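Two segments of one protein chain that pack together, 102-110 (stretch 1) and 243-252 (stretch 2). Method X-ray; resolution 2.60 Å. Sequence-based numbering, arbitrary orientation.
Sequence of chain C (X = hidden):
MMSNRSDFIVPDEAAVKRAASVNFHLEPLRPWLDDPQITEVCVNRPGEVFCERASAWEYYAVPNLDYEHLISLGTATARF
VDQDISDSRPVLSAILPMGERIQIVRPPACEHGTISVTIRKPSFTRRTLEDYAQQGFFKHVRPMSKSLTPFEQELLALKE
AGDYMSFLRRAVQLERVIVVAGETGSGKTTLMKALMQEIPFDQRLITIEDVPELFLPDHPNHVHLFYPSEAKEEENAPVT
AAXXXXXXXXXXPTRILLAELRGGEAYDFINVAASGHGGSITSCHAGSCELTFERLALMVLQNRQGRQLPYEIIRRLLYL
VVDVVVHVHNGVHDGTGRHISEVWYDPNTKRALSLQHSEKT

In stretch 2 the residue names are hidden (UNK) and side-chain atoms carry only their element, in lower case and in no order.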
# COMPACT_ATOMS: atom_id res chain seq x y z
N ILE C 102 -4.88 30.64 -27.48
CA ILE C 102 -6.31 30.86 -27.61
C ILE C 102 -7.11 29.70 -27.02
O ILE C 102 -6.89 28.54 -27.34
CB ILE C 102 -6.72 31.18 -29.08
CG1 ILE C 102 -8.20 31.52 -29.19
CG2 ILE C 102 -6.33 30.04 -30.02
CD1 ILE C 102 -8.61 32.15 -30.51
N GLN C 103 -8.03 30.04 -26.12
CA GLN C 103 -8.98 29.06 -25.62
C GLN C 103 -10.37 29.38 -26.09
O GLN C 103 -10.85 30.51 -25.95
CB GLN C 103 -8.92 28.93 -24.11
CG GLN C 103 -8.33 27.61 -23.68
CD GLN C 103 -9.38 26.56 -23.38
OE1 GLN C 103 -9.05 25.43 -23.02
NE2 GLN C 103 -10.65 26.92 -23.50
N ILE C 104 -11.01 28.38 -26.67
CA ILE C 104 -12.37 28.52 -27.18
C ILE C 104 -13.30 27.48 -26.58
O ILE C 104 -13.01 26.27 -26.60
CB ILE C 104 -12.43 28.48 -28.73
CG1 ILE C 104 -11.54 29.57 -29.33
CG2 ILE C 104 -13.88 28.64 -29.21
CD1 ILE C 104 -11.55 29.64 -30.84
N VAL C 105 -14.40 27.96 -26.02
CA VAL C 105 -15.47 27.10 -25.53
C VAL C 105 -16.74 27.41 -26.33
O VAL C 105 -17.11 28.58 -26.47
CB VAL C 105 -15.75 27.31 -24.03
CG1 VAL C 105 -16.62 26.17 -23.49
CG2 VAL C 105 -14.46 27.42 -23.25
N ARG C 106 -17.38 26.37 -26.85
CA ARG C 106 -18.63 26.54 -27.60
C ARG C 106 -19.86 25.91 -26.90
O ARG C 106 -19.70 25.08 -26.01
CB ARG C 106 -18.48 26.11 -29.07
CG ARG C 106 -18.33 24.63 -29.30
CD ARG C 106 -18.93 24.23 -30.63
NE ARG C 106 -20.35 23.88 -30.50
CZ ARG C 106 -21.21 23.81 -31.50
NH1 ARG C 106 -20.82 24.06 -32.75
NH2 ARG C 106 -22.48 23.48 -31.26
N PRO C 107 -21.08 26.35 -27.29
CA PRO C 107 -22.45 26.22 -26.77
C PRO C 107 -23.01 25.02 -25.99
O PRO C 107 -23.98 25.23 -25.24
CB PRO C 107 -23.29 26.47 -28.00
CG PRO C 107 -22.58 27.55 -28.62
CD PRO C 107 -21.11 27.22 -28.48
N PRO C 108 -22.54 23.78 -26.18
CA PRO C 108 -23.04 22.96 -25.06
C PRO C 108 -22.30 23.30 -23.76
O PRO C 108 -22.92 23.43 -22.71
CB PRO C 108 -22.80 21.52 -25.51
CG PRO C 108 -21.71 21.61 -26.54
CD PRO C 108 -21.77 23.00 -27.16
N ALA C 109 -20.98 23.49 -23.85
CA ALA C 109 -20.17 23.73 -22.66
C ALA C 109 -20.21 25.17 -22.14
O ALA C 109 -19.79 25.43 -21.01
CB ALA C 109 -18.74 23.27 -22.89
N CYS C 110 -20.70 26.11 -22.94
CA CYS C 110 -20.92 27.48 -22.49
C CYS C 110 -22.36 27.91 -22.80
O CYS C 110 -23.06 27.23 -23.53
CB CYS C 110 -19.93 28.45 -23.14
SG CYS C 110 -20.25 28.82 -24.89
N UNK C 243 -13.02 19.17 -16.16
CA UNK C 243 -12.46 19.67 -17.41
C UNK C 243 -12.70 21.17 -17.57
O UNK C 243 -11.84 21.90 -18.09
o UNK C 243 -14.43 19.07 -18.71
c UNK C 243 -12.65 17.43 -18.57
c UNK C 243 -13.00 18.91 -18.64
N UNK C 244 -13.86 21.63 -17.11
CA UNK C 244 -14.17 23.05 -17.12
C UNK C 244 -13.27 23.85 -16.18
O UNK C 244 -12.84 24.96 -16.51
c UNK C 244 -15.64 23.28 -16.78
c UNK C 244 -16.16 22.93 -19.27
c UNK C 244 -16.67 23.36 -17.90
c UNK C 244 -17.93 22.58 -17.50
N UNK C 245 -12.96 23.28 -15.01
CA UNK C 245 -12.03 23.92 -14.08
C UNK C 245 -10.66 24.08 -14.74
O UNK C 245 -10.03 25.12 -14.61
c UNK C 245 -12.66 24.78 -10.95
c UNK C 245 -11.91 23.15 -12.76
c UNK C 245 -12.90 22.32 -10.60
c UNK C 245 -12.91 23.44 -11.64
N UNK C 246 -10.20 23.05 -15.45
CA UNK C 246 -8.92 23.13 -16.15
C UNK C 246 -8.96 24.13 -17.29
O UNK C 246 -7.98 24.83 -17.55
c UNK C 246 -7.79 20.92 -15.52
n UNK C 246 -9.14 17.83 -17.43
c UNK C 246 -8.46 21.75 -16.63
n UNK C 246 -8.26 18.47 -15.39
c UNK C 246 -9.08 17.70 -16.11
c UNK C 246 -7.39 19.51 -15.96
n UNK C 246 -9.83 16.79 -15.50
N UNK C 247 -10.10 24.21 -17.95
CA UNK C 247 -10.30 25.19 -19.00
C UNK C 247 -10.16 26.62 -18.48
O UNK C 247 -9.56 27.47 -19.14
o UNK C 247 -11.75 25.68 -20.88
c UNK C 247 -11.67 24.98 -19.65
N UNK C 248 -10.68 26.87 -17.28
CA UNK C 248 -10.59 28.18 -16.64
C UNK C 248 -9.17 28.71 -16.48
O UNK C 248 -8.95 29.92 -16.55
c UNK C 248 -11.28 28.16 -15.28
s UNK C 248 -13.06 28.07 -15.43
N UNK C 249 -8.21 27.80 -16.28
CA UNK C 249 -6.81 28.17 -16.15
C UNK C 249 -6.30 28.93 -17.38
O UNK C 249 -5.37 29.74 -17.29
c UNK C 249 -6.21 26.07 -14.65
c UNK C 249 -6.03 26.83 -13.35
c UNK C 249 -5.35 24.83 -14.67
c UNK C 249 -5.94 26.93 -15.89
N UNK C 250 -6.92 28.66 -18.52
CA UNK C 250 -6.53 29.29 -19.79
C UNK C 250 -7.47 30.40 -20.25
O UNK C 250 -7.31 30.92 -21.35
n UNK C 250 -4.66 23.76 -21.20
n UNK C 250 -2.37 24.00 -21.21
c UNK C 250 -3.58 24.52 -21.36
c UNK C 250 -5.00 26.47 -21.85
n UNK C 250 -3.71 25.82 -21.68
c UNK C 250 -6.42 28.23 -20.88
c UNK C 250 -5.43 27.15 -20.59
N UNK C 251 -8.47 30.73 -19.45
CA UNK C 251 -9.28 31.92 -19.70
C UNK C 251 -8.65 32.90 -18.74
O UNK C 251 -7.67 32.60 -18.22
c UNK C 251 -11.30 30.64 -20.46
s UNK C 251 -12.72 29.69 -19.91
c UNK C 251 -12.40 28.19 -20.78
c UNK C 251 -10.76 31.64 -19.45
N UNK C 252 -9.07 34.08 -18.47
CA UNK C 252 -8.21 34.84 -17.57
C UNK C 252 -9.13 35.35 -16.50
O UNK C 252 -9.35 36.55 -16.41
c UNK C 252 -4.37 37.67 -16.79
c UNK C 252 -5.15 36.60 -17.53
c UNK C 252 -7.50 35.97 -18.35
n UNK C 252 -2.91 37.62 -17.04
c UNK C 252 -6.64 36.94 -17.52

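Position 243 carries three side-chain atoms, a carbon bonded to one oxygen and one further carbon, and lies out of reach of stretch 1. Branching at CB with a hydroxyl identifies Thr243. Its OG1 is hydrogen-bonded elsewhere in the structure.

Position 244 has four carbons, forked at the second. The CA-to-CB bond points sideways, yet a terminal methyl is the part that nears Ala109. The fork is that of leucine, so this is Leu244, and Leu244 CD1 lies 4.5 Å from Ala109 CB; chi1 of -92° and chi2 of 11° both lie between the usual wells.

Position 245 repeats the four-carbon fork but is out of reach of stretch 1, so Leu245 is assigned from its atoms alone.

At position 246 three carbons lead to a nitrogen and then to a carbon bearing two more nitrogens. That guanidinium defines Arg246, whose end leads away from stretch 1.

Position 247 has one carbon and one oxygen, with CA-to-CB directed toward the strand and the oxygen beside Gln103 and Val105. The unbranched hydroxyl makes it Ser247, with chi1 at -165° (t). Ser247 OG lies 3.1 Å from Gln103 NE2 and 4.0 Å from Val105 CG2. The backbone N of Ser247 donates to Thr243 O at 2.9 Å, a helical i to i-4 bond.

One carbon and one sulfur at position 248, on a CA-to-CB bond that points away from stretch 1, give Cys248. The N of Cys248 donates to Leu244 O at 3.0 Å, continuing the helical pattern.

Position 249 again shows four carbons forked at the second and no contact with stretch 1; it is Leu249, in the m, t rotamer.

Position 250 has the three-carbon, nitrogen and guanidinium pattern once more. The CB of position 250 sits 3.4 Å from Gln103 CG, while the far end leads away, so Arg250 meets the strand through the base of its side chain. The CA of Arg250 is 6.3 Å from the CA of Gln103.

Position 251 has an unbranched chain of two carbons, a sulfur and one carbon. From a sideways start, the terminal carbon nears Val105 and Gln103. The thioether identifies Met251, and Met251 CE is 3.3 Å from Val105 CG2 and 3.5 Å from Gln103 NE2. The N of Met251 donates to Cys248 O at 3.0 Å, within a type I turn from Cys248 to Met251.

Position 252, four carbons in a row ending in nitrogen, makes no contact with stretch 1 and is Lys252.

The contact rests on alternation in the strand. Gln103 and Val105 point their CA-to-CB bonds toward stretch 2, whereas Ile102 and Ile104 point away and touch nothing there. Gln103 has the largest covered area, 88 Å² of the 280 Å² buried in total, because its side chain reaches Ser247, Arg250 and Met251. Val105 adds an apolar touch to Met251. Beyond the strand, Ala109 meets Leu244 at the edge of contact range. Whether Gln103 and Ser247 share a hydrogen bond remains open.

Stretch 2 (243-252) TLLRSCLRMK
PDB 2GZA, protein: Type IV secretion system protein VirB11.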